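Local coordinates for protein nucleoporin NUP82 (Saccharomyces cerevisiae, PDB 3PBP) that serves as a structural component of the yeast nuclear pore complex, here represented by its N-terminal beta-propeller domain, which contains the region that interacts with NUP116, at residues A[376-389]-A[410-424]. The protein carries 1 engineered substitution. Sequence-based numbering, arbitrary orientation.
Sequences ISDNIIQQVNFMSW and FESKLEDIATIERIP
Strands 380-385 and 413-419 pair antiparallel as the last two strands of a four-stranded propeller blade, 413-419 outermost, helix 387-399 in their connection. N385 and K413 bond both ways, N385 N to K413 O at 2.8 Å. The register slips by one residue at a classic beta bulge: I417 and A418 both face I381, whose O takes a bond from I417 N at 2.7 Å and a weak one from A418 N, while I381 N bonds A418 O.

Past the bulge one more backbone bond, I420 N to N379 O, leads into apolar packing. I420 crosses I381 nearly perpendicularly, CG2 against its CD1, which P424 CG meets tip to tip. A chi1 of 59° puts I420 CG1 between backbone N and carbonyl carbon, sending CD1 to I376 CG2, 3.6 Å away.

At the helix start, F410 forms an offset edge-to-face pair with the five-membered ring of W389, planes at 81°, its CA over the same ring, and meets an aromatic side chain of another protein's chain. W389 NE1 weakly bonds S412 OG, held chiefly by E352. Backbone bonds thus set the register, slip included; isoleucine and proline packing dominates beyond the bulge, aromatic packing plus the S412 hydroxyl at W389.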
ATOM      1  N   ILE A 376      16.155   3.490  11.331  1.00 75.47           N
ATOM      2  CA  ILE A 376      17.489   2.977  11.108  1.00 78.67           C
ATOM      3  C   ILE A 376      18.184   3.770  10.016  1.00 81.38           C
ATOM      4  O   ILE A 376      17.871   3.631   8.830  1.00 81.33           O
ATOM      5  CB  ILE A 376      17.447   1.489  10.723  1.00 78.51           C
ATOM      6  CG1 ILE A 376      16.968   0.674  11.926  1.00 78.77           C
ATOM      7  CG2 ILE A 376      18.820   1.025  10.245  1.00 78.06           C
ATOM      8  CD1 ILE A 376      16.979  -0.816  11.709  1.00 79.63           C
ATOM      9  N   SER A 377      19.114   4.623  10.432  1.00 84.90           N
ATOM     10  CA  SER A 377      19.885   5.437   9.502  1.00 88.39           C
ATOM     11  C   SER A 377      21.087   4.601   9.032  1.00 90.83           C
ATOM     12  O   SER A 377      20.985   3.375   8.922  1.00 91.67           O
ATOM     13  CB  SER A 377      20.346   6.727  10.189  1.00 87.94           C
ATOM     14  OG  SER A 377      19.240   7.441  10.718  1.00 87.66           O
ATOM     15  N   ASP A 378      22.229   5.230   8.776  1.00 92.53           N
ATOM     16  CA  ASP A 378      23.364   4.454   8.292  1.00 93.35           C
ATOM     17  C   ASP A 378      24.170   3.718   9.349  1.00 92.74           C
ATOM     18  O   ASP A 378      24.656   2.614   9.105  1.00 92.28           O
ATOM     19  CB  ASP A 378      24.303   5.329   7.469  1.00 95.41           C
ATOM     20  CG  ASP A 378      24.810   4.610   6.238  1.00 97.37           C
ATOM     21  OD1 ASP A 378      24.891   3.357   6.285  1.00 97.88           O
ATOM     22  OD2 ASP A 378      25.123   5.295   5.235  1.00 98.57           O
ATOM     23  N   ASN A 379      24.327   4.324  10.517  1.00 92.36           N
ATOM     24  CA  ASN A 379      25.088   3.684  11.578  1.00 91.65           C
ATOM     25  C   ASN A 379      24.424   3.893  12.918  1.00 90.71           C
ATOM     26  O   ASN A 379      24.977   3.531  13.959  1.00 91.45           O
ATOM     27  CB  ASN A 379      26.508   4.237  11.616  1.00 92.29           C
ATOM     28  CG  ASN A 379      27.231   4.037  10.311  1.00 92.88           C
ATOM     29  OD1 ASN A 379      27.357   2.909   9.824  1.00 92.18           O
ATOM     30  ND2 ASN A 379      27.709   5.132   9.727  1.00 93.74           N
ATOM     31  N   ILE A 380      23.238   4.484  12.889  1.00 88.59           N
ATOM     32  CA  ILE A 380      22.499   4.732  14.111  1.00 87.26           C
ATOM     33  C   ILE A 380      21.114   4.136  14.036  1.00 85.89           C
ATOM     34  O   ILE A 380      20.598   3.848  12.957  1.00 85.90           O
ATOM     35  CB  ILE A 380      22.313   6.242  14.385  1.00 88.19           C
ATOM     36  CG1 ILE A 380      23.662   6.913  14.617  1.00 89.10           C
ATOM     37  CG2 ILE A 380      21.434   6.453  15.621  1.00 88.16           C
ATOM     38  CD1 ILE A 380      23.539   8.334  15.141  1.00 89.30           C
ATOM     39  N   ILE A 381      20.536   3.927  15.211  1.00 83.67           N
ATOM     40  CA  ILE A 381      19.177   3.453  15.333  1.00 82.09           C
ATOM     41  C   ILE A 381      18.680   4.530  16.260  1.00 81.49           C
ATOM     42  O   ILE A 381      19.084   4.585  17.419  1.00 82.19           O
ATOM     43  CB  ILE A 381      19.047   2.100  16.055  1.00 81.21           C
ATOM     44  CG1 ILE A 381      19.712   0.996  15.245  1.00 81.07           C
ATOM     45  CG2 ILE A 381      17.575   1.758  16.241  1.00 79.30           C
ATOM     46  CD1 ILE A 381      19.627  -0.353  15.920  1.00 81.47           C
ATOM     47  N   GLN A 382      17.860   5.425  15.737  1.00 80.48           N
ATOM     48  CA  GLN A 382      17.316   6.495  16.550  1.00 79.28           C
ATOM     49  C   GLN A 382      15.876   6.140  16.865  1.00 78.38           C
ATOM     50  O   GLN A 382      15.276   5.285  16.209  1.00 77.99           O
ATOM     51  CB  GLN A 382      17.379   7.825  15.795  1.00 79.12           C
ATOM     52  CG  GLN A 382      18.758   8.455  15.746  1.00 80.16           C
ATOM     53  CD  GLN A 382      18.801   9.688  14.874  1.00 80.61           C
ATOM     54  OE1 GLN A 382      18.868   9.593  13.652  1.00 81.48           O
ATOM     55  NE2 GLN A 382      18.746  10.857  15.497  1.00 80.79           N
ATOM     56  N   GLN A 383      15.332   6.777  17.889  1.00 77.69           N
ATOM     57  CA  GLN A 383      13.951   6.538  18.256  1.00 76.63           C
ATOM     58  C   GLN A 383      13.214   7.857  18.361  1.00 75.95           C
ATOM     59  O   GLN A 383      13.513   8.682  19.224  1.00 75.70           O
ATOM     60  CB  GLN A 383      13.835   5.808  19.591  1.00 76.81           C
ATOM     61  CG  GLN A 383      12.388   5.455  19.914  1.00 77.30           C
ATOM     62  CD  GLN A 383      12.144   5.197  21.380  1.00 77.59           C
ATOM     63  OE1 GLN A 383      11.943   4.051  21.805  1.00 77.39           O
ATOM     64  NE2 GLN A 383      12.156   6.264  22.169  1.00 77.18           N
ATOM     65  N   VAL A 384      12.261   8.057  17.463  1.00 75.22           N
ATOM     66  CA  VAL A 384      11.457   9.258  17.468  1.00 74.34           C
ATOM     67  C   VAL A 384      10.318   8.964  18.438  1.00 74.52           C
ATOM     68  O   VAL A 384       9.613   7.971  18.290  1.00 73.98           O
ATOM     69  CB  VAL A 384      10.902   9.539  16.070  1.00 73.45           C
ATOM     70  CG1 VAL A 384      10.116  10.825  16.072  1.00 74.28           C
ATOM     71  CG2 VAL A 384      12.036   9.614  15.084  1.00 72.85           C
ATOM     72  N   ASN A 385      10.154   9.810  19.445  1.00 75.11           N
ATOM     73  CA  ASN A 385       9.099   9.607  20.423  1.00 76.84           C
ATOM     74  C   ASN A 385       8.131  10.773  20.395  1.00 77.38           C
ATOM     75  O   ASN A 385       8.451  11.851  20.885  1.00 78.85           O
ATOM     76  CB  ASN A 385       9.704   9.474  21.819  1.00 77.85           C
ATOM     77  CG  ASN A 385       8.661   9.197  22.882  1.00 79.46           C
ATOM     78  OD1 ASN A 385       7.731   9.983  23.084  1.00 80.48           O
ATOM     79  ND2 ASN A 385       8.812   8.072  23.574  1.00 80.69           N
ATOM     80  N   PHE A 386       6.944  10.568  19.834  1.00 77.95           N
ATOM     81  CA  PHE A 386       5.986  11.656  19.777  1.00 79.19           C
ATOM     82  C   PHE A 386       4.781  11.545  20.693  1.00 81.09           C
ATOM     83  O   PHE A 386       3.705  12.061  20.383  1.00 81.15           O
ATOM     84  CB  PHE A 386       5.537  11.914  18.338  1.00 77.29           C
ATOM     85  CG  PHE A 386       5.502  10.695  17.466  1.00 75.32           C
ATOM     86  CD1 PHE A 386       4.381   9.891  17.416  1.00 74.19           C
ATOM     87  CD2 PHE A 386       6.581  10.384  16.651  1.00 75.04           C
ATOM     88  CE1 PHE A 386       4.329   8.798  16.562  1.00 73.66           C
ATOM     89  CE2 PHE A 386       6.538   9.293  15.798  1.00 74.94           C
ATOM     90  CZ  PHE A 386       5.406   8.499  15.753  1.00 74.02           C
HETATM   91  N   MSE A 387       4.969  10.895  21.837  1.00 83.49           N
HETATM   92  CA  MSE A 387       3.894  10.752  22.813  1.00 85.90           C
HETATM   93  C   MSE A 387       3.722  12.042  23.610  1.00 84.70           C
HETATM   94  O   MSE A 387       2.777  12.179  24.391  1.00 83.97           O
HETATM   95  CB  MSE A 387       4.177   9.585  23.763  1.00 89.97           C
HETATM   96  CG  MSE A 387       3.796   8.230  23.191  1.00 96.20           C
HETATM   97 SE   MSE A 387       1.898   8.129  22.686  1.00105.81          SE
HETATM   98  CE  MSE A 387       1.141   7.583  24.393  1.00103.10           C
ATOM     99  N   SER A 388       4.651  12.976  23.407  1.00 83.87           N
ATOM    100  CA  SER A 388       4.634  14.277  24.072  1.00 81.64           C
ATOM    101  C   SER A 388       3.326  14.936  23.682  1.00 80.84           C
ATOM    102  O   SER A 388       2.578  15.417  24.534  1.00 80.69           O
ATOM    103  CB  SER A 388       5.798  15.147  23.582  1.00 81.32           C
ATOM    104  OG  SER A 388       6.972  14.372  23.367  1.00 81.85           O
ATOM    105  N   TRP A 389       3.052  14.936  22.380  1.00 79.89           N
ATOM    106  CA  TRP A 389       1.836  15.534  21.847  1.00 78.77           C
ATOM    107  C   TRP A 389       0.761  14.528  21.471  1.00 77.98           C
ATOM    108  O   TRP A 389      -0.428  14.808  21.607  1.00 77.64           O
ATOM    109  CB  TRP A 389       2.159  16.399  20.625  1.00 77.41           C
ATOM    110  CG  TRP A 389       3.028  15.742  19.594  1.00 76.00           C
ATOM    111  CD1 TRP A 389       4.384  15.816  19.503  1.00 75.76           C
ATOM    112  CD2 TRP A 389       2.591  14.976  18.459  1.00 76.49           C
ATOM    113  NE1 TRP A 389       4.825  15.153  18.380  1.00 76.00           N
ATOM    114  CE2 TRP A 389       3.744  14.627  17.721  1.00 76.03           C
ATOM    115  CE3 TRP A 389       1.336  14.550  17.993  1.00 75.35           C
ATOM    116  CZ2 TRP A 389       3.679  13.875  16.541  1.00 75.03           C
ATOM    117  CZ3 TRP A 389       1.276  13.804  16.820  1.00 72.98           C
ATOM    118  CH2 TRP A 389       2.440  13.475  16.110  1.00 73.17           C
ATOM    119  N   PHE A 410       4.281  20.632  18.853  1.00 93.23           N
ATOM    120  CA  PHE A 410       4.368  19.332  18.227  1.00 91.35           C
ATOM    121  C   PHE A 410       5.791  19.002  17.815  1.00 91.45           C
ATOM    122  O   PHE A 410       6.132  18.986  16.638  1.00 90.53           O
ATOM    123  CB  PHE A 410       3.398  19.285  17.046  1.00 88.90           C
ATOM    124  CG  PHE A 410       1.970  19.512  17.454  1.00 86.41           C
ATOM    125  CD1 PHE A 410       1.289  18.552  18.190  1.00 86.61           C
ATOM    126  CD2 PHE A 410       1.331  20.710  17.177  1.00 85.38           C
ATOM    127  CE1 PHE A 410      -0.001  18.778  18.647  1.00 85.80           C
ATOM    128  CE2 PHE A 410       0.042  20.948  17.628  1.00 85.34           C
ATOM    129  CZ  PHE A 410      -0.625  19.979  18.367  1.00 86.05           C
ATOM    130  N   GLU A 411       6.619  18.751  18.824  1.00 92.81           N
ATOM    131  CA  GLU A 411       8.016  18.390  18.632  1.00 94.43           C
ATOM    132  C   GLU A 411       8.213  17.012  19.243  1.00 93.95           C
ATOM    133  O   GLU A 411       7.824  16.770  20.384  1.00 93.61           O
ATOM    134  CB  GLU A 411       8.927  19.390  19.334  1.00 97.08           C
ATOM    135  CG  GLU A 411       8.761  20.817  18.842  1.00102.16           C
ATOM    136  CD  GLU A 411       9.687  21.802  19.544  1.00104.89           C
ATOM    137  OE1 GLU A 411       9.473  22.078  20.752  1.00105.80           O
ATOM    138  OE2 GLU A 411      10.632  22.296  18.879  1.00105.97           O
ATOM    139  N   SER A 412       8.806  16.105  18.482  1.00 93.43           N
ATOM    140  CA  SER A 412       9.030  14.756  18.968  1.00 93.23           C
ATOM    141  C   SER A 412      10.408  14.652  19.590  1.00 93.33           C
ATOM    142  O   SER A 412      11.343  15.311  19.147  1.00 93.84           O
ATOM    143  CB  SER A 412       8.907  13.751  17.819  1.00 92.82           C
ATOM    144  OG  SER A 412       7.621  13.810  17.232  1.00 93.98           O
ATOM    145  N   LYS A 413      10.525  13.829  20.628  1.00 93.30           N
ATOM    146  CA  LYS A 413      11.799  13.621  21.302  1.00 92.86           C
ATOM    147  C   LYS A 413      12.620  12.636  20.487  1.00 92.27           C
ATOM    148  O   LYS A 413      12.242  11.477  20.328  1.00 92.50           O
ATOM    149  CB  LYS A 413      11.579  13.050  22.701  1.00 93.68           C
ATOM    150  CG  LYS A 413      10.672  13.883  23.582  1.00 96.11           C
ATOM    151  CD  LYS A 413      10.219  13.089  24.797  1.00 97.14           C
ATOM    152  CE  LYS A 413       9.081  13.790  25.525  1.00 97.23           C
ATOM    153  NZ  LYS A 413       8.454  12.889  26.537  1.00 97.77           N
ATOM    154  N   LEU A 414      13.739  13.105  19.959  1.00 91.70           N
ATOM    155  CA  LEU A 414      14.611  12.256  19.169  1.00 91.40           C
ATOM    156  C   LEU A 414      15.607  11.655  20.150  1.00 91.41           C
ATOM    157  O   LEU A 414      15.979  12.301  21.127  1.00 90.85           O
ATOM    158  CB  LEU A 414      15.335  13.098  18.118  1.00 91.57           C
ATOM    159  CG  LEU A 414      16.124  12.329  17.068  1.00 92.58           C
ATOM    160  CD1 LEU A 414      15.158  11.489  16.263  1.00 94.25           C
ATOM    161  CD2 LEU A 414      16.867  13.291  16.159  1.00 92.82           C
ATOM    162  N   GLU A 415      16.031  10.420  19.914  1.00 92.05           N
ATOM    163  CA  GLU A 415      16.989   9.794  20.818  1.00 92.42           C
ATOM    164  C   GLU A 415      17.794   8.680  20.178  1.00 91.79           C
ATOM    165  O   GLU A 415      17.236   7.761  19.581  1.00 92.55           O
ATOM    166  CB  GLU A 415      16.282   9.249  22.052  1.00 94.27           C
ATOM    167  CG  GLU A 415      17.248   8.753  23.108  1.00 97.54           C
ATOM    168  CD  GLU A 415      16.559   8.426  24.413  1.00100.41           C
ATOM    169  OE1 GLU A 415      15.803   7.424  24.458  1.00101.99           O
ATOM    170  OE2 GLU A 415      16.767   9.182  25.389  1.00100.91           O
ATOM    171  N   ASP A 416      19.113   8.759  20.314  1.00 90.97           N
ATOM    172  CA  ASP A 416      19.997   7.751  19.744  1.00 90.03           C
ATOM    173  C   ASP A 416      19.972   6.481  20.587  1.00 88.12           C
ATOM    174  O   ASP A 416      20.350   6.481  21.758  1.00 87.12           O
ATOM    175  CB  ASP A 416      21.419   8.300  19.634  1.00 92.03           C
ATOM    176  CG  ASP A 416      21.535   9.421  18.605  1.00 94.08           C
ATOM    177  OD1 ASP A 416      21.356   9.153  17.393  1.00 95.73           O
ATOM    178  OD2 ASP A 416      21.803  10.573  19.005  1.00 94.86           O
ATOM    179  N   ILE A 417      19.510   5.401  19.973  1.00 86.10           N
ATOM    180  CA  ILE A 417      19.398   4.122  20.648  1.00 84.25           C
ATOM    181  C   ILE A 417      20.717   3.388  20.672  1.00 83.50           C
ATOM    182  O   ILE A 417      21.135   2.893  21.715  1.00 82.72           O
ATOM    183  CB  ILE A 417      18.332   3.227  19.962  1.00 83.38           C
ATOM    184  CG1 ILE A 417      16.936   3.807  20.201  1.00 83.54           C
ATOM    185  CG2 ILE A 417      18.408   1.808  20.486  1.00 83.09           C
ATOM    186  CD1 ILE A 417      16.513   3.845  21.659  1.00 81.12           C
ATOM    187  N   ALA A 418      21.377   3.313  19.524  1.00 83.09           N
ATOM    188  CA  ALA A 418      22.639   2.602  19.460  1.00 83.15           C
ATOM    189  C   ALA A 418      23.318   2.769  18.121  1.00 83.65           C
ATOM    190  O   ALA A 418      22.703   3.208  17.154  1.00 83.51           O
ATOM    191  CB  ALA A 418      22.410   1.131  19.733  1.00 82.52           C
ATOM    192  N   THR A 419      24.596   2.414  18.077  1.00 84.83           N
ATOM    193  CA  THR A 419      25.371   2.506  16.854  1.00 86.04           C
ATOM    194  C   THR A 419      25.402   1.133  16.225  1.00 87.13           C
ATOM    195  O   THR A 419      25.748   0.153  16.879  1.00 87.20           O
ATOM    196  CB  THR A 419      26.818   2.962  17.129  1.00 86.10           C
ATOM    197  OG1 THR A 419      26.805   4.291  17.674  1.00 85.41           O
ATOM    198  CG2 THR A 419      27.638   2.936  15.840  1.00 84.97           C
ATOM    199  N   ILE A 420      25.026   1.067  14.956  1.00 88.84           N
ATOM    200  CA  ILE A 420      24.997  -0.193  14.230  1.00 91.37           C
ATOM    201  C   ILE A 420      25.958  -0.152  13.060  1.00 93.22           C
ATOM    202  O   ILE A 420      26.617   0.858  12.816  1.00 93.52           O
ATOM    203  CB  ILE A 420      23.602  -0.484  13.664  1.00 90.91           C
ATOM    204  CG1 ILE A 420      23.192   0.656  12.730  1.00 90.70           C
ATOM    205  CG2 ILE A 420      22.612  -0.657  14.792  1.00 90.00           C
ATOM    206  CD1 ILE A 420      21.967   0.377  11.904  1.00 90.98           C
ATOM    207  N   GLU A 421      26.012  -1.259  12.328  1.00 95.06           N
ATOM    208  CA  GLU A 421      26.880  -1.371  11.174  1.00 97.61           C
ATOM    209  C   GLU A 421      26.129  -2.046  10.049  1.00 98.59           C
ATOM    210  O   GLU A 421      26.352  -1.763   8.876  1.00 99.95           O
ATOM    211  CB  GLU A 421      28.125  -2.186  11.527  1.00 99.06           C
ATOM    212  CG  GLU A 421      29.360  -1.338  11.768  1.00102.19           C
ATOM    213  CD  GLU A 421      30.489  -2.118  12.417  1.00103.78           C
ATOM    214  OE1 GLU A 421      30.863  -3.187  11.885  1.00104.04           O
ATOM    215  OE2 GLU A 421      31.003  -1.659  13.462  1.00105.21           O
ATOM    216  N   ARG A 422      25.234  -2.948  10.420  1.00 99.46           N
ATOM    217  CA  ARG A 422      24.436  -3.691   9.453  1.00100.04           C
ATOM    218  C   ARG A 422      22.998  -3.578   9.951  1.00 99.54           C
ATOM    219  O   ARG A 422      22.712  -4.039  11.059  1.00100.21           O
ATOM    220  CB  ARG A 422      24.861  -5.164   9.461  1.00101.12           C
ATOM    221  CG  ARG A 422      26.368  -5.396   9.444  1.00102.69           C
ATOM    222  CD  ARG A 422      26.875  -5.447   8.026  1.00104.04           C
ATOM    223  NE  ARG A 422      26.115  -6.417   7.243  1.00104.89           N
ATOM    224  CZ  ARG A 422      26.372  -6.724   5.976  1.00105.78           C
ATOM    225  NH1 ARG A 422      27.378  -6.137   5.337  1.00106.06           N
ATOM    226  NH2 ARG A 422      25.616  -7.613   5.345  1.00105.85           N
ATOM    227  N   ILE A 423      22.107  -2.966   9.162  1.00 97.66           N
ATOM    228  CA  ILE A 423      20.701  -2.820   9.571  1.00 95.85           C
ATOM    229  C   ILE A 423      20.288  -4.003  10.443  1.00 93.83           C
ATOM    230  O   ILE A 423      19.913  -5.066   9.938  1.00 93.56           O
ATOM    231  CB  ILE A 423      19.758  -2.777   8.367  1.00 96.73           C
ATOM    232  CG1 ILE A 423      20.131  -1.606   7.452  1.00 97.79           C
ATOM    233  CG2 ILE A 423      18.316  -2.653   8.852  1.00 96.43           C
ATOM    234  CD1 ILE A 423      19.263  -1.519   6.195  1.00 98.89           C
ATOM    235  N   PRO A 424      20.343  -3.828  11.773  1.00 91.82           N
ATOM    236  CA  PRO A 424      19.982  -4.908  12.689  1.00 89.00           C
ATOM    237  C   PRO A 424      18.522  -5.340  12.694  1.00 86.05           C
ATOM    238  O   PRO A 424      17.639  -4.699  12.110  1.00 85.60           O
ATOM    239  CB  PRO A 424      20.444  -4.370  14.042  1.00 89.28           C
ATOM    240  CG  PRO A 424      20.157  -2.924  13.918  1.00 90.75           C
ATOM    241  CD  PRO A 424      20.654  -2.594  12.521  1.00 91.53           C
TER